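Local coordinates for protein argonaute (Methanocaldococcus jannaschii, PDB 5G5S) that cleaves single-stranded target DNA under the direction of short single-stranded DNA guides and may defend the cell against invading genetic elements, at residues 312-325 against 487-499. Residues are numbered along the deposited sequence; the frame is centred on the assembly and turned at random.
Sequences TPLLVKDVNKNPTK and GIKYFILDSKTPY
The carbonyl O of Leu-315 takes the backbone N-H of Ile-492 at 2.9 Å and also meets CA of Phe-491 in a CA-H...O contact. In return, N of Leu-315 reaches O of Ile-492 at 2.9 Å. These two bonds make an antiparallel hydrogen-bonded pair; Leu-314 and Leu-493 form the adjoining non-hydrogen-bonded pair, and a weak bond from Asp-494 N to Pro-313 O continues the pairing. On the face of Leu-315 and Ile-492, CB of the leucine rests on CG1 of the isoleucine. Beyond the strand end, Asp-494 turns CG anti to its backbone N (chi1 -176°), bringing its carboxylate among three residues. OD1 lies 3.5 Å from both CD1 and CD2 of Leu-315, while OD2 touches CG of Pro-313 and receives the bent chain of Lys-325 in a salt bridge, NZ coming from above the carboxylate plane at 3.1 Å. Leu-314 and Phe-491 run side by side, CD2 of the leucine 3.8 Å from ring atom CD2; CG1 of Val-316 packs on CB of Phe-491, whose ring stacks on Tyr-670. The contact joins the 314-317/323-326 beta hairpin, closed by a type I turn, to the chain running from Mid into PIWI. Helix 473-485 ends in a Schellman motif at Gly-487; helix 656-666 lies by Thr-312 and Ser-495, OD1 of Asp-664 hydrogen-bonded to OG1 of Thr-312.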
loop_
_atom_site.group_PDB
_atom_site.type_symbol
_atom_site.label_atom_id
_atom_site.label_comp_id
_atom_site.label_asym_id
_atom_site.label_seq_id
_atom_site.Cartn_x
_atom_site.Cartn_y
_atom_site.Cartn_z
ATOM N N THR A 312 12.848 -16.252 -10.409
ATOM C CA THR A 312 12.297 -17.490 -9.867
ATOM C C THR A 312 11.210 -18.081 -10.765
ATOM O O THR A 312 10.330 -17.353 -11.212
ATOM C CB THR A 312 11.953 -17.304 -8.381
ATOM O OG1 THR A 312 13.159 -16.964 -7.690
ATOM C CG2 THR A 312 11.321 -18.544 -7.736
ATOM N N PRO A 313 11.311 -19.373 -11.135
ATOM C CA PRO A 313 10.276 -19.940 -11.997
ATOM C C PRO A 313 8.996 -20.218 -11.220
ATOM O O PRO A 313 8.987 -20.252 -9.984
ATOM C CB PRO A 313 10.916 -21.217 -12.569
ATOM C CG PRO A 313 12.179 -21.426 -11.811
ATOM C CD PRO A 313 12.295 -20.398 -10.733
ATOM N N LEU A 314 7.907 -20.367 -11.971
ATOM C CA LEU A 314 6.587 -20.659 -11.461
ATOM C C LEU A 314 6.211 -22.041 -11.945
ATOM O O LEU A 314 6.720 -22.503 -12.972
ATOM C CB LEU A 314 5.566 -19.608 -11.958
ATOM C CG LEU A 314 5.850 -18.140 -11.594
ATOM C CD1 LEU A 314 5.155 -17.189 -12.550
ATOM C CD2 LEU A 314 5.477 -17.831 -10.156
ATOM N N LEU A 315 5.342 -22.716 -11.192
ATOM C CA LEU A 315 4.854 -24.036 -11.560
ATOM C C LEU A 315 3.372 -23.965 -11.883
ATOM O O LEU A 315 2.616 -23.273 -11.206
ATOM C CB LEU A 315 5.120 -25.059 -10.453
ATOM C CG LEU A 315 6.566 -25.468 -10.222
ATOM C CD1 LEU A 315 6.689 -26.258 -8.939
ATOM C CD2 LEU A 315 7.114 -26.297 -11.394
ATOM N N VAL A 316 2.973 -24.675 -12.927
ATOM C CA VAL A 316 1.609 -24.805 -13.445
ATOM C C VAL A 316 1.446 -26.261 -13.854
ATOM O O VAL A 316 2.450 -26.971 -13.957
ATOM C CB VAL A 316 1.350 -23.870 -14.660
ATOM C CG1 VAL A 316 1.028 -22.462 -14.209
ATOM C CG2 VAL A 316 2.519 -23.869 -15.642
ATOM N N LYS A 317 0.213 -26.708 -14.123
ATOM C CA LYS A 317 0.032 -28.076 -14.604
ATOM C C LYS A 317 0.013 -28.075 -16.137
ATOM O O LYS A 317 -0.279 -27.044 -16.746
ATOM C CB LYS A 317 -1.241 -28.733 -14.027
ATOM C CG LYS A 317 -1.345 -28.735 -12.494
ATOM C CD LYS A 317 -0.325 -29.643 -11.809
ATOM C CE LYS A 317 -0.694 -29.948 -10.378
ATOM N NZ LYS A 317 -1.872 -30.853 -10.288
ATOM N N ASP A 318 0.385 -29.214 -16.756
ATOM C CA ASP A 318 0.349 -29.402 -18.209
ATOM C C ASP A 318 -0.973 -30.101 -18.553
ATOM O O ASP A 318 -1.808 -30.267 -17.667
ATOM C CB ASP A 318 1.580 -30.192 -18.718
ATOM C CG ASP A 318 1.891 -31.516 -18.026
ATOM O OD1 ASP A 318 0.935 -32.233 -17.643
ATOM O OD2 ASP A 318 3.092 -31.850 -17.894
ATOM N N VAL A 319 -1.167 -30.534 -19.807
ATOM C CA VAL A 319 -2.414 -31.203 -20.186
ATOM C C VAL A 319 -2.679 -32.562 -19.465
ATOM O O VAL A 319 -3.835 -32.982 -19.352
ATOM C CB VAL A 319 -2.649 -31.192 -21.710
ATOM C CG1 VAL A 319 -2.063 -32.429 -22.380
ATOM C CG2 VAL A 319 -4.129 -31.024 -22.037
ATOM N N ASN A 320 -1.611 -33.196 -18.927
ATOM C CA ASN A 320 -1.664 -34.456 -18.175
ATOM C C ASN A 320 -1.634 -34.202 -16.651
ATOM O O ASN A 320 -1.413 -35.135 -15.866
ATOM C CB ASN A 320 -0.509 -35.374 -18.596
ATOM N N LYS A 321 -1.874 -32.934 -16.245
ATOM C CA LYS A 321 -1.888 -32.452 -14.858
ATOM C C LYS A 321 -0.555 -32.671 -14.100
ATOM O O LYS A 321 -0.557 -32.845 -12.875
ATOM C CB LYS A 321 -3.123 -32.955 -14.083
ATOM N N ASN A 322 0.584 -32.628 -14.840
ATOM C CA ASN A 322 1.931 -32.773 -14.280
ATOM C C ASN A 322 2.642 -31.402 -14.185
ATOM O O ASN A 322 2.550 -30.615 -15.132
ATOM C CB ASN A 322 2.757 -33.775 -15.087
ATOM N N PRO A 323 3.338 -31.090 -13.061
ATOM C CA PRO A 323 3.993 -29.772 -12.931
ATOM C C PRO A 323 5.041 -29.443 -13.997
ATOM O O PRO A 323 5.817 -30.313 -14.379
ATOM C CB PRO A 323 4.608 -29.819 -11.526
ATOM C CG PRO A 323 3.808 -30.846 -10.801
ATOM C CD PRO A 323 3.516 -31.888 -11.834
ATOM N N THR A 324 5.052 -28.176 -14.466
ATOM C CA THR A 324 5.962 -27.657 -15.497
ATOM C C THR A 324 6.477 -26.266 -15.139
ATOM O O THR A 324 5.702 -25.426 -14.679
ATOM C CB THR A 324 5.271 -27.581 -16.867
ATOM O OG1 THR A 324 4.007 -28.244 -16.831
ATOM C CG2 THR A 324 6.148 -28.113 -17.990
ATOM N N LYS A 325 7.778 -26.019 -15.393
ATOM C CA LYS A 325 8.439 -24.741 -15.124
ATOM C C LYS A 325 8.083 -23.674 -16.152
ATOM O O LYS A 325 8.211 -23.887 -17.359
ATOM C CB LYS A 325 9.963 -24.903 -15.003
ATOM C CG LYS A 325 10.461 -24.874 -13.565
ATOM C CD LYS A 325 11.771 -25.632 -13.402
ATOM C CE LYS A 325 12.996 -24.750 -13.481
ATOM N NZ LYS A 325 13.592 -24.511 -12.141
ATOM N N GLY A 487 -10.708 -17.020 -7.317
ATOM C CA GLY A 487 -9.901 -17.753 -6.344
ATOM C C GLY A 487 -9.215 -18.982 -6.897
ATOM O O GLY A 487 -8.907 -19.909 -6.148
ATOM N N ILE A 488 -8.983 -19.010 -8.211
ATOM C CA ILE A 488 -8.325 -20.134 -8.876
ATOM C C ILE A 488 -6.813 -20.044 -8.654
ATOM O O ILE A 488 -6.197 -19.038 -8.994
ATOM C CB ILE A 488 -8.747 -20.263 -10.379
ATOM C CG1 ILE A 488 -10.251 -20.606 -10.483
ATOM C CG2 ILE A 488 -7.895 -21.314 -11.116
ATOM C CD1 ILE A 488 -10.938 -20.330 -11.831
ATOM N N LYS A 489 -6.234 -21.096 -8.062
ATOM C CA LYS A 489 -4.802 -21.205 -7.776
ATOM C C LYS A 489 -4.150 -21.723 -9.043
ATOM O O LYS A 489 -3.896 -22.918 -9.165
ATOM C CB LYS A 489 -4.557 -22.180 -6.599
ATOM C CG LYS A 489 -4.769 -21.572 -5.236
ATOM C CD LYS A 489 -6.209 -21.597 -4.791
ATOM C CE LYS A 489 -6.508 -20.405 -3.925
ATOM N NZ LYS A 489 -7.936 -20.397 -3.553
ATOM N N TYR A 490 -3.935 -20.834 -10.013
ATOM C CA TYR A 490 -3.379 -21.235 -11.303
ATOM C C TYR A 490 -1.909 -21.661 -11.248
ATOM O O TYR A 490 -1.574 -22.787 -11.630
ATOM C CB TYR A 490 -3.635 -20.177 -12.386
ATOM C CG TYR A 490 -4.058 -20.790 -13.697
ATOM C CD1 TYR A 490 -3.150 -21.495 -14.484
ATOM C CD2 TYR A 490 -5.374 -20.705 -14.134
ATOM C CE1 TYR A 490 -3.541 -22.086 -15.684
ATOM C CE2 TYR A 490 -5.772 -21.273 -15.341
ATOM C CZ TYR A 490 -4.853 -21.970 -16.110
ATOM O OH TYR A 490 -5.243 -22.554 -17.288
ATOM N N PHE A 491 -1.050 -20.780 -10.746
ATOM C CA PHE A 491 0.384 -21.025 -10.655
ATOM C C PHE A 491 0.871 -20.965 -9.215
ATOM O O PHE A 491 0.277 -20.270 -8.389
ATOM C CB PHE A 491 1.166 -20.035 -11.554
ATOM C CG PHE A 491 0.871 -18.576 -11.303
ATOM C CD1 PHE A 491 -0.179 -17.939 -11.956
ATOM C CD2 PHE A 491 1.651 -17.833 -10.424
ATOM C CE1 PHE A 491 -0.471 -16.593 -11.697
ATOM C CE2 PHE A 491 1.368 -16.486 -10.176
ATOM C CZ PHE A 491 0.302 -15.879 -10.803
ATOM N N ILE A 492 1.933 -21.721 -8.906
ATOM C CA ILE A 492 2.556 -21.744 -7.580
ATOM C C ILE A 492 4.055 -21.419 -7.717
ATOM O O ILE A 492 4.543 -21.241 -8.837
ATOM C CB ILE A 492 2.270 -23.060 -6.783
ATOM C CG1 ILE A 492 2.895 -24.301 -7.452
ATOM C CG2 ILE A 492 0.771 -23.254 -6.516
ATOM C CD1 ILE A 492 3.708 -25.145 -6.552
ATOM N N LEU A 493 4.771 -21.324 -6.583
ATOM C CA LEU A 493 6.210 -21.061 -6.573
ATOM C C LEU A 493 6.976 -22.357 -6.755
ATOM O O LEU A 493 6.599 -23.368 -6.158
ATOM C CB LEU A 493 6.634 -20.388 -5.265
ATOM C CG LEU A 493 6.270 -18.914 -5.100
ATOM C CD1 LEU A 493 6.434 -18.478 -3.664
ATOM C CD2 LEU A 493 7.115 -18.028 -6.016
ATOM N N ASP A 494 8.054 -22.335 -7.569
ATOM C CA ASP A 494 8.895 -23.509 -7.805
ATOM C C ASP A 494 9.744 -23.843 -6.582
ATOM O O ASP A 494 10.104 -25.007 -6.387
ATOM C CB ASP A 494 9.786 -23.324 -9.049
ATOM C CG ASP A 494 10.630 -24.536 -9.419
ATOM O OD1 ASP A 494 10.059 -25.644 -9.542
ATOM O OD2 ASP A 494 11.857 -24.374 -9.594
ATOM N N SER A 495 10.071 -22.824 -5.770
ATOM C CA SER A 495 10.878 -23.000 -4.566
ATOM C C SER A 495 10.015 -22.955 -3.295
ATOM O O SER A 495 9.264 -21.992 -3.085
ATOM C CB SER A 495 11.991 -21.953 -4.504
ATOM O OG SER A 495 11.463 -20.636 -4.413
ATOM N N LYS A 496 10.125 -24.008 -2.456
ATOM C CA LYS A 496 9.414 -24.103 -1.178
ATOM C C LYS A 496 10.231 -23.395 -0.100
ATOM O O LYS A 496 11.462 -23.515 -0.054
ATOM C CB LYS A 496 9.131 -25.560 -0.789
ATOM N N THR A 497 9.529 -22.652 0.764
ATOM C CA THR A 497 10.125 -21.832 1.818
ATOM C C THR A 497 10.159 -22.521 3.196
ATOM O O THR A 497 9.353 -23.431 3.413
ATOM C CB THR A 497 9.349 -20.511 1.868
ATOM O OG1 THR A 497 8.068 -20.736 2.464
ATOM C CG2 THR A 497 9.160 -19.896 0.477
ATOM N N PRO A 498 11.006 -22.065 4.170
ATOM C CA PRO A 498 10.924 -22.629 5.537
ATOM C C PRO A 498 9.573 -22.367 6.213
ATOM O O PRO A 498 9.176 -23.121 7.107
ATOM C CB PRO A 498 12.012 -21.869 6.306
ATOM C CG PRO A 498 12.237 -20.617 5.535
ATOM C CD PRO A 498 12.022 -20.991 4.103
ATOM N N TYR A 499 8.864 -21.300 5.770
ATOM C CA TYR A 499 7.592 -20.856 6.348
ATOM C C TYR A 499 6.373 -21.653 5.993
ATOM O O TYR A 499 6.074 -21.860 4.818
ATOM C CB TYR A 499 7.342 -19.358 6.080
ATOM C CG TYR A 499 8.523 -18.497 6.460
ATOM C CD1 TYR A 499 8.856 -18.289 7.796
ATOM C CD2 TYR A 499 9.352 -17.943 5.485
ATOM C CE1 TYR A 499 9.977 -17.547 8.154
ATOM C CE2 TYR A 499 10.462 -17.176 5.832
ATOM C CZ TYR A 499 10.757 -16.962 7.171
ATOM O OH TYR A 499 11.847 -16.216 7.537
#